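Local coordinates for KLLA0B12012p (Kluyveromyces lactis, PDB 6Y3P), which is the C-terminal ATP-grasp domain of Pby1, a direct partner of the mRNA decapping enzyme Dcp2, and probably binds ATP, at residues Glu18-Pro23 against Glu365-Val370; His91-Lys96 against Val304-Lys309; Ala310-Asn313 against Asn318-Pro321; Val371-Arg376 against Ser389-Val394. All coordinates share one frame; numbering follows the deposited sequence.

In the fold
The contacts form two neighbouring pairs. Contacts 1 and 4 share helix 357-375, with centres about 13 Å apart. Contacts 2 and 3 share helix 290-313, with centres about 10 Å apart. The pairs meet where V304 and S305 of contact 2 touch V394 of contact 4. Contacts 1 and 2 lie on opposite sides of the chain's centre, about 30 Å apart between centres. Along the chain, contacts 2 and 3 are nested inside the loop closed by contact 1, and contact 4 follows it. Contact 1 ties the N-terminal parallel-sheet part to the C-terminal part. Contact 4 packs helix 357-375 on strand 391-396 of the six-stranded antiparallel sheet. Helix 290-313 lies on the same sheet.

Contact 1: Glu18-Pro23 against Glu365-Val370; sequences EYIYGP and ELFDDV
This is a small, buried apolar contact in which I20, in the turn leading into helix 21-31, and P23, near the start of that helix, meet F367 of helix 357-375. Its main touch is between a methyl and a ring. I20 CG2 lies 3.6 Å from F367 CE2 and 3.7 Å from F367 CZ, so one methyl covers the outer corner of the ring at a slant. The first torsion of I20 (chi1 62°) sets CG1 between the backbone N and the carbonyl carbon. CG2 is thereby left beside the backbone N, on the side of the ring. P23 adds a looser touch, with P23 CB 4.5 Å from F367 CD2. Within the same helix, L366 CG stands 4.2 Å above one face of the F367 ring, offset toward the rim.

A type I turn from E18 to Y21 presents I20. It is closed by the bond from Y21 N to E18 O, 3.2 Å long. F352 meets the F367 ring edge to face, and Y52 of strand 48-52 touches both I20 and F367. The backbone F367 O is bonded to S27 OG further along helix 21-31. The contact joins the turn and first residues of helix 21-31, in the N-terminal parallel alpha/beta part, to helix 357-375, consistent with the tubulin-tyrosine ligase branch of the ATP-grasp fold.

Contact 2: His91-Lys96 against Val304-Lys309; sequences HSYVVK and VSELFK
Y93 and E306 cross at about a right angle, and the phenol oxygen meets the carboxylate where they do. Y93 OH donates to E306 OE1 over 2.7 Å. The acceptor oxygen sits at the edge of the tyrosine ring, in its plane. The hydroxyl, in turn, comes from above the carboxylate plane, 44° out of it. Ring and carboxylate are turned 48° against each other.

The tyrosine ring reaches across because its CG is anti to the backbone N (chi1 173°). E306 bends back at its second torsion, which brings its end nearer to helix 83-95. Its OE1 is also hydrogen-bonded to S100 OG, so two hydroxyls grip one oxygen of a buried carboxylate. K309 borders the site through its CB, 3.9 Å from Y93 OH, while its amine end leads away. Nearer the root of the ring, Y93 CG packs on A310 CB at 3.5 Å.

V304 and F308 of the same helix pack on strands 215-224 and 228-239. The whole is a helix-helix contact fixed by a tyrosine-carboxylate bond, with helix 83-95 packed beside a helix that lies on the six-stranded antiparallel sheet of this ATP-grasp domain.

Contact 3: Ala310-Asn313 against Asn318-Pro321; sequences AAVN and NFRP
The first torsion of F319 (chi1 174°) sends its ring away from its own backbone N, and that of V312 leaves CG2 beside the backbone N, where it meets the ring. V312 CG2 lies in the ring plane, at the edge, 3.9 Å from F319 CD2. The same methyl also touches P321 CG at 3.8 Å, so it sits against both the phenyl edge and the proline ring. A311 CB and F319 CB pack at 3.7 Å. Here the chain leaving the helix lies close against the helix's last turn.

The backbones are joined too. F319 N donates to A311 O over 3.0 Å, with an N-H...O angle of 161°. The donor stands 52° above the carbonyl plane, so the bond is fairly straight at the hydrogen but tilted at the acceptor. One water extends the link by donating to two carbonyls. It lies 3.0 Å from V312 O and 2.7 Å from F319 O, and satisfies both. N318 OD1 lies 3.1 Å above the guanidinium plane of R320, over its centre.

The short connection after helix 290-313 thus turns back beside the helix end before strand 326-335 begins. The F319 ring meets F308 of the same helix edge to face, and Y74 meets it at an inclined angle. L227 and R77 touch F319, and L397, just beyond strand 391-396, packs on V312.

Contact 4: Val371-Arg376 against Ser389-Val394; sequences VSICVR and SKFVEV
I373 meets the F391 ring at a slant, with its CD1 3.6 Å from F391 CD2. The two side chains run past each other in opposite directions. I373 CG2 lies 4.2 Å from both F391 CD2 and F391 CE2. Next to it, C374 brings its sulfur to the ring edge. C374 SG is 3.8 Å from F391 CE2 and 5.0 Å from the ring centroid. At 87° off the ring normal, the sulfur is almost in the ring plane, which makes this an edge-on Cys sulfur-aromatic contact. The phenyl reaches the helix because its CG points away from the backbone N (chi1 -156°).

The helix widens here into a pi-type turn, closed by R376 N and V371 O at 3.0 Å. On the other side, an ST turn leads into the strand: F391 N donates to S389 OG over 3.2 Å. Strand 391-396 is the last strand of the chain. It pairs antiparallel with strand 228-239, through backbone hydrogen bonds between V392 and V231 and between V394 and V229. F391 thus faces helix 357-375 from the antiparallel sheet, as part of the apolar layer between sheet and helix in this ATP-grasp domain.

F230 of strand 228-239 stacks on F391 and also touches I373, while T222 of strand 215-224 touches both F391 and C374. One turn back on the helix, D369 CB approaches F391 CG at 3.6 Å and V370 packs against F391 CZ.

Contact 1: Glu18-Pro23 against Glu365-Val370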
loop_
_atom_site.group_PDB
_atom_site.type_symbol
_atom_site.label_atom_id
_atom_site.label_comp_id
_atom_site.label_asym_id
_atom_site.label_seq_id
_atom_site.Cartn_x
_atom_site.Cartn_y
_atom_site.Cartn_z
ATOM N N GLU A 18 13.044 13.476 12.084
ATOM C CA GLU A 18 12.517 12.321 11.347
ATOM C C GLU A 18 13.544 11.204 11.162
ATOM O O GLU A 18 14.724 11.454 10.874
ATOM C CB GLU A 18 11.885 12.723 10.004
ATOM C CG GLU A 18 10.392 13.004 10.086
ATOM C CD GLU A 18 9.732 13.502 8.808
ATOM O OE1 GLU A 18 10.011 12.949 7.714
ATOM O OE2 GLU A 18 8.884 14.417 8.915
ATOM N N TYR A 19 13.067 9.966 11.341
ATOM C CA TYR A 19 13.808 8.704 11.244
ATOM C C TYR A 19 14.690 8.578 9.983
ATOM O O TYR A 19 15.830 8.107 10.075
ATOM C CB TYR A 19 12.802 7.524 11.336
ATOM C CG TYR A 19 13.442 6.159 11.472
ATOM C CD1 TYR A 19 13.973 5.735 12.687
ATOM C CD2 TYR A 19 13.507 5.285 10.387
ATOM C CE1 TYR A 19 14.583 4.490 12.812
ATOM C CE2 TYR A 19 14.112 4.034 10.501
ATOM C CZ TYR A 19 14.640 3.637 11.720
ATOM O OH TYR A 19 15.230 2.405 11.845
ATOM N N ILE A 20 14.166 9.020 8.820
ATOM C CA ILE A 20 14.829 8.899 7.507
ATOM C C ILE A 20 15.866 10.001 7.173
ATOM O O ILE A 20 16.538 9.874 6.145
ATOM C CB ILE A 20 13.752 8.779 6.395
ATOM C CG1 ILE A 20 12.846 10.054 6.315
ATOM C CG2 ILE A 20 12.909 7.516 6.639
ATOM C CD1 ILE A 20 11.986 10.175 5.057
ATOM N N TYR A 21 16.011 11.056 8.021
ATOM C CA TYR A 21 16.931 12.181 7.778
ATOM C C TYR A 21 18.416 11.752 7.670
ATOM O O TYR A 21 19.047 12.035 6.648
ATOM C CB TYR A 21 16.733 13.311 8.806
ATOM C CG TYR A 21 17.633 14.508 8.570
ATOM C CD1 TYR A 21 17.232 15.559 7.750
ATOM C CD2 TYR A 21 18.883 14.594 9.177
ATOM C CE1 TYR A 21 18.069 16.651 7.515
ATOM C CE2 TYR A 21 19.721 15.683 8.960
ATOM C CZ TYR A 21 19.305 16.717 8.142
ATOM O OH TYR A 21 20.150 17.789 7.956
ATOM N N GLY A 22 18.946 11.109 8.718
ATOM C CA GLY A 22 20.307 10.581 8.764
ATOM C C GLY A 22 20.591 9.685 7.572
ATOM O O GLY A 22 21.507 9.996 6.793
ATOM N N PRO A 23 19.754 8.614 7.354
ATOM C CA PRO A 23 19.922 7.758 6.159
ATOM C C PRO A 23 19.978 8.521 4.829
ATOM O O PRO A 23 20.881 8.248 4.030
ATOM C CB PRO A 23 18.693 6.839 6.211
ATOM C CG PRO A 23 18.353 6.769 7.640
ATOM C CD PRO A 23 18.630 8.126 8.186
ATOM N N GLU A 365 19.564 0.706 3.662
ATOM C CA GLU A 365 19.776 0.077 2.368
ATOM C C GLU A 365 18.686 0.512 1.395
ATOM O O GLU A 365 18.943 0.587 0.194
ATOM C CB GLU A 365 19.797 -1.451 2.533
ATOM C CG GLU A 365 20.104 -2.186 1.240
ATOM C CD GLU A 365 19.989 -3.693 1.263
ATOM O OE1 GLU A 365 20.249 -4.300 2.327
ATOM O OE2 GLU A 365 19.690 -4.269 0.192
ATOM N N LEU A 366 17.477 0.814 1.914
ATOM C CA LEU A 366 16.373 1.267 1.085
ATOM C C LEU A 366 16.707 2.619 0.457
ATOM O O LEU A 366 16.602 2.755 -0.768
ATOM C CB LEU A 366 15.046 1.330 1.881
ATOM C CG LEU A 366 13.890 2.209 1.313
ATOM C CD1 LEU A 366 13.361 1.693 -0.018
ATOM C CD2 LEU A 366 12.775 2.347 2.311
ATOM N N PHE A 367 17.100 3.609 1.295
ATOM C CA PHE A 367 17.403 4.975 0.849
ATOM C C PHE A 367 18.701 5.036 0.074
ATOM O O PHE A 367 18.797 5.849 -0.826
ATOM C CB PHE A 367 17.320 5.995 1.990
ATOM C CG PHE A 367 15.880 6.150 2.413
ATOM C CD1 PHE A 367 14.988 6.895 1.647
ATOM C CD2 PHE A 367 15.385 5.466 3.520
ATOM C CE1 PHE A 367 13.638 6.982 2.002
ATOM C CE2 PHE A 367 14.028 5.539 3.865
ATOM C CZ PHE A 367 13.173 6.320 3.123
ATOM N N ASP A 368 19.617 4.086 0.302
ATOM C CA ASP A 368 20.839 3.938 -0.474
ATOM C C ASP A 368 20.486 3.598 -1.941
ATOM O O ASP A 368 20.993 4.237 -2.855
ATOM C CB ASP A 368 21.716 2.837 0.135
ATOM C CG ASP A 368 23.145 2.950 -0.329
ATOM O OD1 ASP A 368 23.857 3.875 0.152
ATOM O OD2 ASP A 368 23.526 2.202 -1.264
ATOM N N ASP A 369 19.555 2.639 -2.145
ATOM C CA ASP A 369 19.088 2.190 -3.451
ATOM C C ASP A 369 18.298 3.245 -4.174
ATOM O O ASP A 369 18.498 3.421 -5.375
ATOM C CB ASP A 369 18.263 0.912 -3.313
ATOM C CG ASP A 369 19.043 -0.296 -2.802
ATOM O OD1 ASP A 369 20.286 -0.324 -2.980
ATOM O OD2 ASP A 369 18.407 -1.221 -2.231
ATOM N N VAL A 370 17.420 3.972 -3.445
ATOM C CA VAL A 370 16.576 5.026 -4.003
ATOM C C VAL A 370 17.455 6.131 -4.570
ATOM O O VAL A 370 17.286 6.516 -5.722
ATOM C CB VAL A 370 15.535 5.553 -2.968
ATOM C CG1 VAL A 370 14.875 6.848 -3.446
ATOM C CG2 VAL A 370 14.477 4.492 -2.673
#

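Contact 2: His91-Lys96 against Val304-Lys309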
loop_
_atom_site.group_PDB
_atom_site.type_symbol
_atom_site.label_atom_id
_atom_site.label_comp_id
_atom_site.label_asym_id
_atom_site.label_seq_id
_atom_site.Cartn_x
_atom_site.Cartn_y
_atom_site.Cartn_z
ATOM N N HIS A 91 -10.804 -3.469 -10.808
ATOM C CA HIS A 91 -12.011 -4.000 -11.455
ATOM C C HIS A 91 -12.052 -3.722 -12.939
ATOM O O HIS A 91 -12.339 -4.643 -13.713
ATOM C CB HIS A 91 -13.300 -3.468 -10.815
ATOM C CG HIS A 91 -13.452 -3.765 -9.360
ATOM N ND1 HIS A 91 -12.881 -4.891 -8.779
ATOM C CD2 HIS A 91 -14.121 -3.068 -8.406
ATOM C CE1 HIS A 91 -13.194 -4.829 -7.492
ATOM N NE2 HIS A 91 -13.949 -3.756 -7.218
ATOM N N SER A 92 -11.755 -2.467 -13.349
ATOM C CA SER A 92 -11.819 -2.103 -14.765
ATOM C C SER A 92 -10.706 -2.720 -15.592
ATOM O O SER A 92 -10.882 -2.919 -16.792
ATOM C CB SER A 92 -11.886 -0.591 -14.956
ATOM O OG SER A 92 -10.802 0.059 -14.320
ATOM N N TYR A 93 -9.574 -3.045 -14.962
ATOM C CA TYR A 93 -8.447 -3.668 -15.644
ATOM C C TYR A 93 -8.614 -5.194 -15.833
ATOM O O TYR A 93 -8.225 -5.706 -16.877
ATOM C CB TYR A 93 -7.177 -3.358 -14.862
ATOM C CG TYR A 93 -5.927 -4.061 -15.338
ATOM C CD1 TYR A 93 -5.241 -3.619 -16.466
ATOM C CD2 TYR A 93 -5.385 -5.114 -14.616
ATOM C CE1 TYR A 93 -4.054 -4.224 -16.871
ATOM C CE2 TYR A 93 -4.198 -5.726 -15.010
ATOM C CZ TYR A 93 -3.534 -5.278 -16.138
ATOM O OH TYR A 93 -2.358 -5.880 -16.510
ATOM N N VAL A 94 -9.119 -5.914 -14.812
ATOM C CA VAL A 94 -9.278 -7.374 -14.847
ATOM C C VAL A 94 -10.350 -7.820 -15.858
ATOM O O VAL A 94 -10.318 -8.976 -16.312
ATOM C CB VAL A 94 -9.485 -8.037 -13.450
ATOM C CG1 VAL A 94 -8.211 -7.971 -12.602
ATOM C CG2 VAL A 94 -10.683 -7.452 -12.706
ATOM N N VAL A 95 -11.280 -6.901 -16.217
ATOM C CA VAL A 95 -12.340 -7.124 -17.203
ATOM C C VAL A 95 -11.695 -7.609 -18.518
ATOM O O VAL A 95 -12.071 -8.668 -19.023
ATOM C CB VAL A 95 -13.242 -5.857 -17.367
ATOM C CG1 VAL A 95 -13.973 -5.825 -18.707
ATOM C CG2 VAL A 95 -14.227 -5.740 -16.216
ATOM N N LYS A 96 -10.676 -6.880 -19.012
ATOM C CA LYS A 96 -9.952 -7.236 -20.231
ATOM C C LYS A 96 -8.640 -7.985 -19.945
ATOM O O LYS A 96 -7.842 -8.179 -20.869
ATOM C CB LYS A 96 -9.694 -5.984 -21.079
ATOM C CG LYS A 96 -10.130 -6.141 -22.539
ATOM C CD LYS A 96 -11.604 -5.810 -22.754
ATOM C CE LYS A 96 -12.115 -6.354 -24.060
ATOM N NZ LYS A 96 -13.573 -6.133 -24.183
ATOM N N VAL A 304 2.360 -5.895 -8.026
ATOM C CA VAL A 304 2.839 -4.516 -8.128
ATOM C C VAL A 304 2.895 -4.083 -9.630
ATOM O O VAL A 304 2.380 -3.030 -9.986
ATOM C CB VAL A 304 4.214 -4.339 -7.399
ATOM C CG1 VAL A 304 4.875 -3.036 -7.800
ATOM C CG2 VAL A 304 4.062 -4.402 -5.870
ATOM N N SER A 305 3.517 -4.914 -10.484
ATOM C CA SER A 305 3.691 -4.723 -11.938
ATOM C C SER A 305 2.328 -4.568 -12.635
ATOM O O SER A 305 2.130 -3.640 -13.409
ATOM C CB SER A 305 4.456 -5.911 -12.526
ATOM O OG SER A 305 4.514 -5.828 -13.938
ATOM N N GLU A 306 1.394 -5.480 -12.324
ATOM C CA GLU A 306 0.024 -5.524 -12.838
ATOM C C GLU A 306 -0.749 -4.298 -12.397
ATOM O O GLU A 306 -1.451 -3.700 -13.218
ATOM C CB GLU A 306 -0.672 -6.810 -12.358
ATOM C CG GLU A 306 -0.203 -8.072 -13.060
ATOM C CD GLU A 306 -0.449 -8.040 -14.554
ATOM O OE1 GLU A 306 -1.638 -7.996 -14.941
ATOM O OE2 GLU A 306 0.535 -7.940 -15.326
ATOM N N LEU A 307 -0.577 -3.878 -11.129
ATOM C CA LEU A 307 -1.253 -2.685 -10.604
ATOM C C LEU A 307 -0.820 -1.425 -11.314
ATOM O O LEU A 307 -1.665 -0.602 -11.665
ATOM C CB LEU A 307 -1.120 -2.555 -9.075
ATOM C CG LEU A 307 -1.853 -1.377 -8.413
ATOM C CD1 LEU A 307 -3.337 -1.326 -8.839
ATOM C CD2 LEU A 307 -1.778 -1.468 -6.937
ATOM N N PHE A 308 0.475 -1.268 -11.546
ATOM C CA PHE A 308 0.948 -0.094 -12.259
ATOM C C PHE A 308 0.510 -0.115 -13.735
ATOM O O PHE A 308 0.170 0.938 -14.269
ATOM C CB PHE A 308 2.457 0.122 -12.051
ATOM C CG PHE A 308 2.659 0.843 -10.734
ATOM C CD1 PHE A 308 2.290 2.180 -10.588
ATOM C CD2 PHE A 308 3.115 0.160 -9.612
ATOM C CE1 PHE A 308 2.382 2.816 -9.354
ATOM C CE2 PHE A 308 3.209 0.800 -8.375
ATOM C CZ PHE A 308 2.839 2.120 -8.252
ATOM N N LYS A 309 0.389 -1.300 -14.348
ATOM C CA LYS A 309 -0.129 -1.400 -15.717
ATOM C C LYS A 309 -1.622 -0.990 -15.722
ATOM O O LYS A 309 -2.047 -0.214 -16.589
ATOM C CB LYS A 309 0.059 -2.795 -16.298
ATOM C CG LYS A 309 1.513 -3.116 -16.566
ATOM C CD LYS A 309 1.683 -4.125 -17.693
ATOM C CE LYS A 309 2.049 -5.500 -17.223
ATOM N NZ LYS A 309 2.704 -6.269 -18.314
#

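Contact 3: Ala310-Asn313 against Asn318-Pro321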
loop_
_atom_site.group_PDB
_atom_site.type_symbol
_atom_site.label_atom_id
_atom_site.label_comp_id
_atom_site.label_asym_id
_atom_site.label_seq_id
_atom_site.Cartn_x
_atom_site.Cartn_y
_atom_site.Cartn_z
ATOM N N ALA A 310 -2.377 -1.437 -14.696
ATOM C CA ALA A 310 -3.796 -1.112 -14.496
ATOM C C ALA A 310 -3.992 0.385 -14.358
ATOM O O ALA A 310 -4.747 0.961 -15.131
ATOM C CB ALA A 310 -4.334 -1.817 -13.253
ATOM N N ALA A 311 -3.263 1.003 -13.396
ATOM C CA ALA A 311 -3.270 2.412 -12.999
ATOM C C ALA A 311 -3.002 3.389 -14.127
ATOM O O ALA A 311 -3.686 4.398 -14.242
ATOM C CB ALA A 311 -2.265 2.632 -11.881
ATOM N N VAL A 312 -1.995 3.093 -14.938
ATOM C CA VAL A 312 -1.528 3.922 -16.043
ATOM C C VAL A 312 -2.465 3.862 -17.251
ATOM O O VAL A 312 -2.714 4.899 -17.868
ATOM C CB VAL A 312 -0.063 3.514 -16.367
ATOM C CG1 VAL A 312 0.341 3.788 -17.798
ATOM C CG2 VAL A 312 0.913 4.155 -15.390
ATOM N N ASN A 313 -3.008 2.672 -17.558
ATOM C CA ASN A 313 -3.808 2.411 -18.757
ATOM C C ASN A 313 -5.333 2.519 -18.628
ATOM O O ASN A 313 -5.997 2.498 -19.665
ATOM C CB ASN A 313 -3.442 1.042 -19.325
ATOM C CG ASN A 313 -2.003 0.957 -19.780
ATOM O OD1 ASN A 313 -1.564 1.697 -20.674
ATOM N ND2 ASN A 313 -1.239 0.038 -19.189
ATOM N N ASN A 318 -6.824 7.875 -13.711
ATOM C CA ASN A 318 -5.563 7.147 -13.807
ATOM C C ASN A 318 -4.375 7.821 -13.117
ATOM O O ASN A 318 -4.421 9.002 -12.767
ATOM C CB ASN A 318 -5.213 6.793 -15.270
ATOM C CG ASN A 318 -5.264 7.883 -16.305
ATOM O OD1 ASN A 318 -5.266 9.087 -16.011
ATOM N ND2 ASN A 318 -5.273 7.459 -17.565
ATOM N N PHE A 319 -3.320 7.017 -12.888
ATOM C CA PHE A 319 -2.047 7.422 -12.314
ATOM C C PHE A 319 -1.278 8.051 -13.457
ATOM O O PHE A 319 -1.142 7.422 -14.506
ATOM C CB PHE A 319 -1.312 6.192 -11.764
ATOM C CG PHE A 319 0.092 6.436 -11.273
ATOM C CD1 PHE A 319 0.321 7.085 -10.065
ATOM C CD2 PHE A 319 1.186 5.993 -12.001
ATOM C CE1 PHE A 319 1.622 7.317 -9.615
ATOM C CE2 PHE A 319 2.485 6.203 -11.537
ATOM C CZ PHE A 319 2.695 6.870 -10.353
ATOM N N ARG A 320 -0.852 9.323 -13.294
ATOM C CA ARG A 320 -0.121 10.049 -14.333
ATOM C C ARG A 320 1.326 10.197 -13.917
ATOM O O ARG A 320 1.655 11.081 -13.114
ATOM C CB ARG A 320 -0.761 11.411 -14.668
ATOM C CG ARG A 320 -2.196 11.297 -15.172
ATOM C CD ARG A 320 -2.726 12.579 -15.783
ATOM N NE ARG A 320 -4.160 12.476 -16.053
ATOM C CZ ARG A 320 -4.686 12.005 -17.182
ATOM N NH1 ARG A 320 -3.896 11.596 -18.170
ATOM N NH2 ARG A 320 -6.000 11.937 -17.331
ATOM N N PRO A 321 2.205 9.298 -14.413
ATOM C CA PRO A 321 3.624 9.408 -14.067
ATOM C C PRO A 321 4.288 10.639 -14.690
ATOM O O PRO A 321 4.044 10.982 -15.842
ATOM C CB PRO A 321 4.227 8.089 -14.571
ATOM C CG PRO A 321 3.053 7.234 -14.989
ATOM C CD PRO A 321 1.984 8.188 -15.361
HETATM O O HOH W 1 -1.707 7.572 -17.121
#

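Contact 4: Val371-Arg376 against Ser389-Val394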
loop_
_atom_site.group_PDB
_atom_site.type_symbol
_atom_site.label_atom_id
_atom_site.label_comp_id
_atom_site.label_asym_id
_atom_site.label_seq_id
_atom_site.Cartn_x
_atom_site.Cartn_y
_atom_site.Cartn_z
ATOM N N VAL A 371 18.432 6.583 -3.784
ATOM C CA VAL A 371 19.362 7.629 -4.199
ATOM C C VAL A 371 20.311 7.154 -5.325
ATOM O O VAL A 371 20.424 7.848 -6.332
ATOM C CB VAL A 371 20.103 8.226 -2.977
ATOM C CG1 VAL A 371 21.201 9.191 -3.398
ATOM C CG2 VAL A 371 19.115 8.908 -2.023
ATOM N N SER A 372 20.935 5.969 -5.187
ATOM C CA SER A 372 21.887 5.458 -6.178
ATOM C C SER A 372 21.285 5.018 -7.522
ATOM O O SER A 372 22.032 4.943 -8.511
ATOM C CB SER A 372 22.710 4.315 -5.589
ATOM O OG SER A 372 21.903 3.194 -5.257
ATOM N N ILE A 373 19.959 4.692 -7.558
ATOM C CA ILE A 373 19.302 4.166 -8.769
ATOM C C ILE A 373 18.288 5.143 -9.382
ATOM O O ILE A 373 18.201 5.254 -10.610
ATOM C CB ILE A 373 18.681 2.758 -8.462
ATOM C CG1 ILE A 373 19.808 1.747 -8.126
ATOM C CG2 ILE A 373 17.767 2.237 -9.615
ATOM C CD1 ILE A 373 19.387 0.509 -7.410
ATOM N N CYS A 374 17.513 5.819 -8.539
ATOM C CA CYS A 374 16.464 6.736 -8.995
ATOM C C CYS A 374 16.896 8.211 -9.020
ATOM O O CYS A 374 16.562 8.933 -9.971
ATOM C CB CYS A 374 15.198 6.538 -8.162
ATOM S SG CYS A 374 14.630 4.814 -8.051
ATOM N N VAL A 375 17.611 8.665 -7.955
ATOM C CA VAL A 375 18.010 10.064 -7.820
ATOM C C VAL A 375 19.192 10.391 -8.725
ATOM O O VAL A 375 19.140 11.417 -9.375
ATOM C CB VAL A 375 18.232 10.490 -6.334
ATOM C CG1 VAL A 375 18.724 11.947 -6.214
ATOM C CG2 VAL A 375 16.957 10.280 -5.518
ATOM N N ARG A 376 20.254 9.564 -8.757
ATOM C CA ARG A 376 21.438 9.829 -9.602
ATOM C C ARG A 376 21.067 10.163 -11.075
ATOM O O ARG A 376 21.500 11.217 -11.548
ATOM C CB ARG A 376 22.458 8.666 -9.534
ATOM C CG ARG A 376 23.463 8.738 -8.387
ATOM C CD ARG A 376 24.396 7.526 -8.403
ATOM N NE ARG A 376 25.136 7.425 -9.667
ATOM C CZ ARG A 376 26.336 7.954 -9.886
ATOM N NH1 ARG A 376 26.972 8.603 -8.921
ATOM N NH2 ARG A 376 26.914 7.826 -11.070
ATOM N N SER A 389 21.021 -7.481 -6.248
ATOM C CA SER A 389 20.279 -6.328 -5.751
ATOM C C SER A 389 18.953 -6.712 -5.100
ATOM O O SER A 389 18.239 -7.575 -5.606
ATOM C CB SER A 389 20.015 -5.346 -6.883
ATOM O OG SER A 389 19.390 -4.169 -6.406
ATOM N N LYS A 390 18.611 -6.038 -4.005
ATOM C CA LYS A 390 17.325 -6.241 -3.345
ATOM C C LYS A 390 16.307 -5.172 -3.791
ATOM O O LYS A 390 15.166 -5.186 -3.334
ATOM C CB LYS A 390 17.485 -6.334 -1.820
ATOM C CG LYS A 390 18.472 -7.432 -1.426
ATOM C CD LYS A 390 17.920 -8.389 -0.410
ATOM C CE LYS A 390 18.967 -9.398 -0.018
ATOM N NZ LYS A 390 19.024 -10.524 -0.987
ATOM N N PHE A 391 16.717 -4.281 -4.721
ATOM C CA PHE A 391 15.895 -3.223 -5.333
ATOM C C PHE A 391 15.635 -3.693 -6.760
ATOM O O PHE A 391 16.441 -3.466 -7.653
ATOM C CB PHE A 391 16.643 -1.892 -5.316
ATOM C CG PHE A 391 15.784 -0.651 -5.367
ATOM C CD1 PHE A 391 14.909 -0.344 -4.324
ATOM C CD2 PHE A 391 15.936 0.277 -6.395
ATOM C CE1 PHE A 391 14.170 0.838 -4.336
ATOM C CE2 PHE A 391 15.207 1.472 -6.394
ATOM C CZ PHE A 391 14.323 1.737 -5.373
ATOM N N VAL A 392 14.530 -4.398 -6.949
ATOM C CA VAL A 392 14.215 -5.063 -8.208
ATOM C C VAL A 392 13.241 -4.291 -9.104
ATOM O O VAL A 392 12.133 -3.958 -8.680
ATOM C CB VAL A 392 13.702 -6.492 -7.872
ATOM C CG1 VAL A 392 13.435 -7.317 -9.132
ATOM C CG2 VAL A 392 14.672 -7.215 -6.931
ATOM N N GLU A 393 13.639 -4.070 -10.363
ATOM C CA GLU A 393 12.793 -3.425 -11.356
ATOM C C GLU A 393 11.763 -4.434 -11.853
ATOM O O GLU A 393 12.140 -5.409 -12.509
ATOM C CB GLU A 393 13.612 -2.886 -12.509
ATOM C CG GLU A 393 12.836 -1.857 -13.303
ATOM C CD GLU A 393 13.443 -1.620 -14.662
ATOM O OE1 GLU A 393 13.040 -2.318 -15.619
ATOM O OE2 GLU A 393 14.388 -0.809 -14.750
ATOM N N VAL A 394 10.466 -4.196 -11.530
ATOM C CA VAL A 394 9.361 -5.110 -11.837
ATOM C C VAL A 394 8.513 -4.639 -13.021
ATOM O O VAL A 394 7.735 -5.417 -13.577
ATOM C CB VAL A 394 8.495 -5.414 -10.580
ATOM C CG1 VAL A 394 9.337 -6.027 -9.477
ATOM C CG2 VAL A 394 7.770 -4.160 -10.070
#